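Local coordinates for protein macrophage receptor MARCO (Mus musculus, PDB 2OYA) that probably serves as a scavenger receptor of macrophages, recognising ligands through basic and acidic clusters on its cysteine-rich domain, at residues D31-A39 with R50-G58. Residues are numbered along the deposited sequence; the frame is centred on the assembly and turned at random.
Sequences DDDWDNNDA and RGRALSSYG
Asn36 and Ala53 join the first turn of helix 36-45 to strand 51-54 of the scavenger receptor cysteine-rich (SRCR) domain, an outermost strand, within this chain, of a small antiparallel sheet. Two groups of hydrogen bonds lie well apart along the segment 50-58. At the helix, Asn36 OD1 accepts the backbone N-H of Ala53 at 2.9 Å, in the carbonyl plane and nearly straight (165° at the hydrogen); a water adds a second donor to OD1 and also bonds Ala53 O. That helix starts with a capping box: Asp38 N donates to Asp35 OD2 and Asp35 N to Asp38 OD2.

Between the two groups Trp34 and Ala53 make an apolar contact, Ala53 CB lying 3.5 Å from Trp34 CD1, oblique to the indole. Toward Gly51, the Ala39 methyl lies against the strand's peptide backbone, its CB 3.4 Å from Ala53 N. The indole NE1 donates to Gly98 O, tying the loop to neighbouring strand 98-101.

Farther along, Asp31, with CG tucked between its backbone N and carbonyl carbon (chi1 73°), turns its carboxylate to two serines. Ser55 OG and Ser56 OG donate to OD2 from opposite faces of the carboxylate plane, Ser56 OG on the syn side at 2.7 Å from Asp31 OD2.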
ATOM      1  N   ASP A  31       3.650  -8.992  -1.827  1.00  5.08           N
ATOM      2  CA  ASP A  31       2.606  -9.405  -0.883  1.00  6.22           C
ATOM      3  C   ASP A  31       3.092 -10.340   0.257  1.00  6.81           C
ATOM      4  O   ASP A  31       2.278 -10.799   1.076  1.00  6.37           O
ATOM      5  CB  ASP A  31       1.395  -9.974  -1.599  1.00  5.18           C
ATOM      6  CG  ASP A  31       1.650 -11.369  -2.184  1.00  6.63           C
ATOM      7  OD1 ASP A  31       2.776 -11.896  -2.028  1.00  7.03           O
ATOM      8  OD2 ASP A  31       0.701 -11.934  -2.786  1.00  6.75           O
ATOM      9  N   ASP A  32       4.403 -10.607   0.304  0.50  7.88           N
ATOM     10  CA  ASP A  32       4.976 -11.432   1.378  0.50  8.79           C
ATOM     11  C   ASP A  32       4.652 -10.786   2.723  0.50  8.98           C
ATOM     12  O   ASP A  32       5.087  -9.663   2.978  0.50  9.28           O
ATOM     13  CB  ASP A  32       6.504 -11.534   1.259  0.50  9.40           C
ATOM     14  CG  ASP A  32       6.980 -12.278   0.017  0.50 10.83           C
ATOM     15  OD1 ASP A  32       6.212 -13.068  -0.583  0.50 14.04           O
ATOM     16  OD2 ASP A  32       8.166 -12.077  -0.341  0.50 12.92           O
ATOM     17  N   ASP A  33       3.903 -11.495   3.574  1.00  8.76           N
ATOM     18  CA  ASP A  33       3.516 -10.987   4.936  1.00  9.50           C
ATOM     19  C   ASP A  33       2.573  -9.782   4.907  1.00  8.18           C
ATOM     20  O   ASP A  33       2.341  -9.155   5.934  1.00  8.55           O
ATOM     21  CB  ASP A  33       4.738 -10.602   5.805  1.00 10.55           C
ATOM     22  CG  ASP A  33       5.665 -11.764   6.096  1.00 15.41           C
ATOM     23  OD1 ASP A  33       5.198 -12.926   6.173  1.00 17.34           O
ATOM     24  OD2 ASP A  33       6.876 -11.480   6.282  1.00 20.90           O
ATOM     25  N   TRP A  34       2.035  -9.451   3.733  1.00  7.26           N
ATOM     26  CA  TRP A  34       1.148  -8.298   3.586  1.00  5.83           C
ATOM     27  C   TRP A  34      -0.198  -8.678   4.177  1.00  7.17           C
ATOM     28  O   TRP A  34      -0.846  -9.611   3.709  1.00  7.10           O
ATOM     29  CB  TRP A  34       1.019  -7.915   2.118  1.00  6.20           C
ATOM     30  CG  TRP A  34       0.154  -6.717   1.834  1.00  5.19           C
ATOM     31  CD1 TRP A  34      -1.106  -6.710   1.289  1.00  5.50           C
ATOM     32  CD2 TRP A  34       0.510  -5.345   2.043  1.00  6.18           C
ATOM     33  NE1 TRP A  34      -1.555  -5.416   1.149  1.00  4.26           N
ATOM     34  CE2 TRP A  34      -0.582  -4.559   1.605  1.00  4.25           C
ATOM     35  CE3 TRP A  34       1.650  -4.705   2.564  1.00  4.96           C
ATOM     36  CZ2 TRP A  34      -0.577  -3.152   1.679  1.00  6.85           C
ATOM     37  CZ3 TRP A  34       1.662  -3.303   2.633  1.00  5.24           C
ATOM     38  CH2 TRP A  34       0.544  -2.545   2.194  1.00  6.30           C
ATOM     39  N   ASP A  35      -0.600  -7.975   5.232  1.00  7.37           N
ATOM     40  CA  ASP A  35      -1.812  -8.365   5.953  1.00  7.92           C
ATOM     41  C   ASP A  35      -2.743  -7.162   6.210  1.00  7.79           C
ATOM     42  O   ASP A  35      -2.456  -6.063   5.770  1.00  7.31           O
ATOM     43  CB  ASP A  35      -1.456  -9.164   7.230  1.00  8.29           C
ATOM     44  CG  ASP A  35      -0.765  -8.332   8.289  1.00 10.84           C
ATOM     45  OD1 ASP A  35      -0.253  -8.939   9.259  1.00 14.91           O
ATOM     46  OD2 ASP A  35      -0.722  -7.083   8.168  1.00 12.25           O
ATOM     47  N   ASN A  36      -3.872  -7.386   6.894  1.00  7.78           N
ATOM     48  CA  ASN A  36      -4.844  -6.308   7.135  1.00  7.68           C
ATOM     49  C   ASN A  36      -4.261  -5.127   7.911  1.00  7.26           C
ATOM     50  O   ASN A  36      -4.679  -3.981   7.703  1.00  7.01           O
ATOM     51  CB  ASN A  36      -6.097  -6.859   7.820  1.00  7.48           C
ATOM     52  CG  ASN A  36      -6.974  -7.688   6.866  1.00  8.65           C
ATOM     53  OD1 ASN A  36      -6.898  -7.543   5.639  1.00  8.01           O
ATOM     54  ND2 ASN A  36      -7.797  -8.576   7.431  1.00  7.14           N
ATOM     55  N   ASN A  37      -3.309  -5.405   8.794  1.00  7.26           N
ATOM     56  CA  ASN A  37      -2.651  -4.349   9.580  1.00  7.84           C
ATOM     57  C   ASN A  37      -1.848  -3.451   8.658  1.00  6.72           C
ATOM     58  O   ASN A  37      -1.934  -2.225   8.745  1.00  6.73           O
ATOM     59  CB  ASN A  37      -1.750  -4.934  10.678  1.00  9.16           C
ATOM     60  CG  ASN A  37      -2.543  -5.524  11.830  1.00 12.26           C
ATOM     61  OD1 ASN A  37      -3.681  -5.129  12.094  1.00 17.49           O
ATOM     62  ND2 ASN A  37      -1.945  -6.486  12.517  1.00 18.05           N
ATOM     63  N   ASP A  38      -1.105  -4.072   7.739  1.00  5.98           N
ATOM     64  CA  ASP A  38      -0.350  -3.311   6.730  1.00  6.17           C
ATOM     65  C   ASP A  38      -1.279  -2.501   5.826  1.00  5.95           C
ATOM     66  O   ASP A  38      -1.028  -1.317   5.550  1.00  4.93           O
ATOM     67  CB  ASP A  38       0.436  -4.288   5.865  1.00  6.24           C
ATOM     68  CG  ASP A  38       1.393  -5.125   6.667  1.00  9.67           C
ATOM     69  OD1 ASP A  38       1.943  -4.595   7.652  1.00  9.23           O
ATOM     70  OD2 ASP A  38       1.591  -6.302   6.313  1.00 12.02           O
ATOM     71  N   ALA A  39      -2.347  -3.161   5.360  1.00  5.75           N
ATOM     72  CA  ALA A  39      -3.352  -2.538   4.493  1.00  5.40           C
ATOM     73  C   ALA A  39      -3.998  -1.320   5.181  1.00  6.01           C
ATOM     74  O   ALA A  39      -4.226  -0.283   4.547  1.00  4.38           O
ATOM     75  CB  ALA A  39      -4.430  -3.556   4.117  1.00  6.13           C
ATOM     76  N   ARG A  50      -9.938   1.993   7.280  1.00 10.28           N
ATOM     77  CA  ARG A  50      -9.613   0.578   7.297  1.00 10.77           C
ATOM     78  C   ARG A  50      -9.059   0.166   5.948  1.00 10.21           C
ATOM     79  O   ARG A  50      -9.424   0.728   4.926  1.00  9.48           O
ATOM     80  CB  ARG A  50     -10.840  -0.279   7.646  1.00 12.07           C
ATOM     81  CG  ARG A  50     -10.489  -1.737   7.927  1.00 15.84           C
ATOM     82  CD  ARG A  50     -11.724  -2.583   8.099  1.00 21.20           C
ATOM     83  NE  ARG A  50     -12.419  -2.847   6.833  1.00 23.12           N
ATOM     84  CZ  ARG A  50     -13.629  -3.386   6.776  1.00 21.16           C
ATOM     85  NH1 ARG A  50     -14.234  -3.686   7.903  1.00 20.78           N
ATOM     86  NH2 ARG A  50     -14.225  -3.619   5.606  1.00 19.71           N
ATOM     87  N   GLY A  51      -8.162  -0.816   5.973  1.00  9.72           N
ATOM     88  CA  GLY A  51      -7.669  -1.443   4.747  1.00  7.70           C
ATOM     89  C   GLY A  51      -7.794  -2.950   4.903  1.00  7.29           C
ATOM     90  O   GLY A  51      -7.583  -3.500   5.986  1.00  6.63           O
ATOM     91  N   ARG A  52      -8.145  -3.617   3.818  1.00  6.68           N
ATOM     92  CA  ARG A  52      -8.038  -5.075   3.734  1.00  6.44           C
ATOM     93  C   ARG A  52      -6.959  -5.432   2.724  1.00  6.31           C
ATOM     94  O   ARG A  52      -6.893  -4.847   1.643  1.00  6.24           O
ATOM     95  CB  ARG A  52      -9.368  -5.704   3.333  1.00  7.29           C
ATOM     96  CG  ARG A  52     -10.423  -5.595   4.466  1.00  9.20           C
ATOM     97  CD  ARG A  52     -11.754  -6.140   4.011  1.00 13.92           C
ATOM     98  NE  ARG A  52     -11.588  -7.523   3.574  1.00 15.83           N
ATOM     99  CZ  ARG A  52     -11.703  -7.944   2.320  1.00 17.02           C
ATOM    100  NH1 ARG A  52     -11.510  -9.221   2.042  1.00 18.14           N
ATOM    101  NH2 ARG A  52     -12.020  -7.100   1.344  1.00 18.91           N
ATOM    102  N   ALA A  53      -6.104  -6.376   3.093  1.00  5.85           N
ATOM    103  CA  ALA A  53      -5.028  -6.816   2.224  1.00  5.78           C
ATOM    104  C   ALA A  53      -5.551  -7.706   1.105  1.00  5.86           C
ATOM    105  O   ALA A  53      -6.313  -8.644   1.345  1.00  6.25           O
ATOM    106  CB  ALA A  53      -3.977  -7.578   3.033  1.00  5.68           C
ATOM    107  N   LEU A  54      -5.117  -7.400  -0.109  1.00  6.15           N
ATOM    108  CA  LEU A  54      -5.409  -8.243  -1.271  1.00  5.90           C
ATOM    109  C   LEU A  54      -4.109  -8.876  -1.732  1.00  6.49           C
ATOM    110  O   LEU A  54      -3.179  -8.190  -2.188  1.00  6.98           O
ATOM    111  CB  LEU A  54      -6.068  -7.442  -2.404  1.00  6.19           C
ATOM    112  CG  LEU A  54      -7.284  -6.591  -2.029  1.00  6.32           C
ATOM    113  CD1 LEU A  54      -7.721  -5.755  -3.244  1.00  5.30           C
ATOM    114  CD2 LEU A  54      -8.427  -7.425  -1.473  1.00  3.78           C
ATOM    115  N   SER A  55      -4.050 -10.200  -1.629  1.00  5.71           N
ATOM    116  CA  SER A  55      -2.824 -10.919  -1.986  1.00  5.58           C
ATOM    117  C   SER A  55      -2.726 -11.046  -3.506  1.00  5.01           C
ATOM    118  O   SER A  55      -3.734 -11.221  -4.187  1.00  4.94           O
ATOM    119  CB  SER A  55      -2.828 -12.294  -1.314  1.00  5.88           C
ATOM    120  OG  SER A  55      -1.695 -13.066  -1.694  1.00  6.11           O
ATOM    121  N   SER A  56      -1.510 -10.913  -4.037  1.00  4.46           N
ATOM    122  CA  SER A  56      -1.247 -11.148  -5.468  1.00  5.47           C
ATOM    123  C   SER A  56      -2.220 -10.409  -6.388  1.00  5.21           C
ATOM    124  O   SER A  56      -2.772 -10.967  -7.344  1.00  5.01           O
ATOM    125  CB  SER A  56      -1.169 -12.657  -5.746  1.00  5.72           C
ATOM    126  OG  SER A  56      -0.084 -13.227  -4.997  1.00  9.83           O
ATOM    127  N   TYR A  57      -2.430  -9.133  -6.072  1.00  4.98           N
ATOM    128  CA  TYR A  57      -3.258  -8.301  -6.918  1.00  6.02           C
ATOM    129  C   TYR A  57      -2.591  -8.216  -8.289  1.00  6.34           C
ATOM    130  O   TYR A  57      -3.259  -8.277  -9.340  1.00  6.63           O
ATOM    131  CB  TYR A  57      -3.398  -6.901  -6.309  1.00  6.39           C
ATOM    132  CG  TYR A  57      -4.442  -6.105  -7.008  1.00  7.13           C
ATOM    133  CD1 TYR A  57      -5.747  -6.072  -6.526  1.00  8.37           C
ATOM    134  CD2 TYR A  57      -4.137  -5.385  -8.176  1.00  8.11           C
ATOM    135  CE1 TYR A  57      -6.731  -5.353  -7.178  1.00  7.47           C
ATOM    136  CE2 TYR A  57      -5.125  -4.663  -8.844  1.00  8.37           C
ATOM    137  CZ  TYR A  57      -6.411  -4.645  -8.338  1.00  7.63           C
ATOM    138  OH  TYR A  57      -7.399  -3.918  -8.969  1.00  9.95           O
ATOM    139  N   GLY A  58      -1.268  -8.083  -8.252  1.00  6.88           N
ATOM    140  CA  GLY A  58      -0.427  -8.061  -9.443  1.00  6.49           C
ATOM    141  C   GLY A  58      -0.516  -6.794 -10.280  1.00  6.27           C
ATOM    142  O   GLY A  58      -1.167  -5.776  -9.900  1.00  6.02           O
TER
HETATM  143  O   HOH W   1      -7.631  -9.416   3.702  1.00 17.45           O
HETATM  144  O   HOH W   2     -10.850  -9.112   6.010  1.00 18.95           O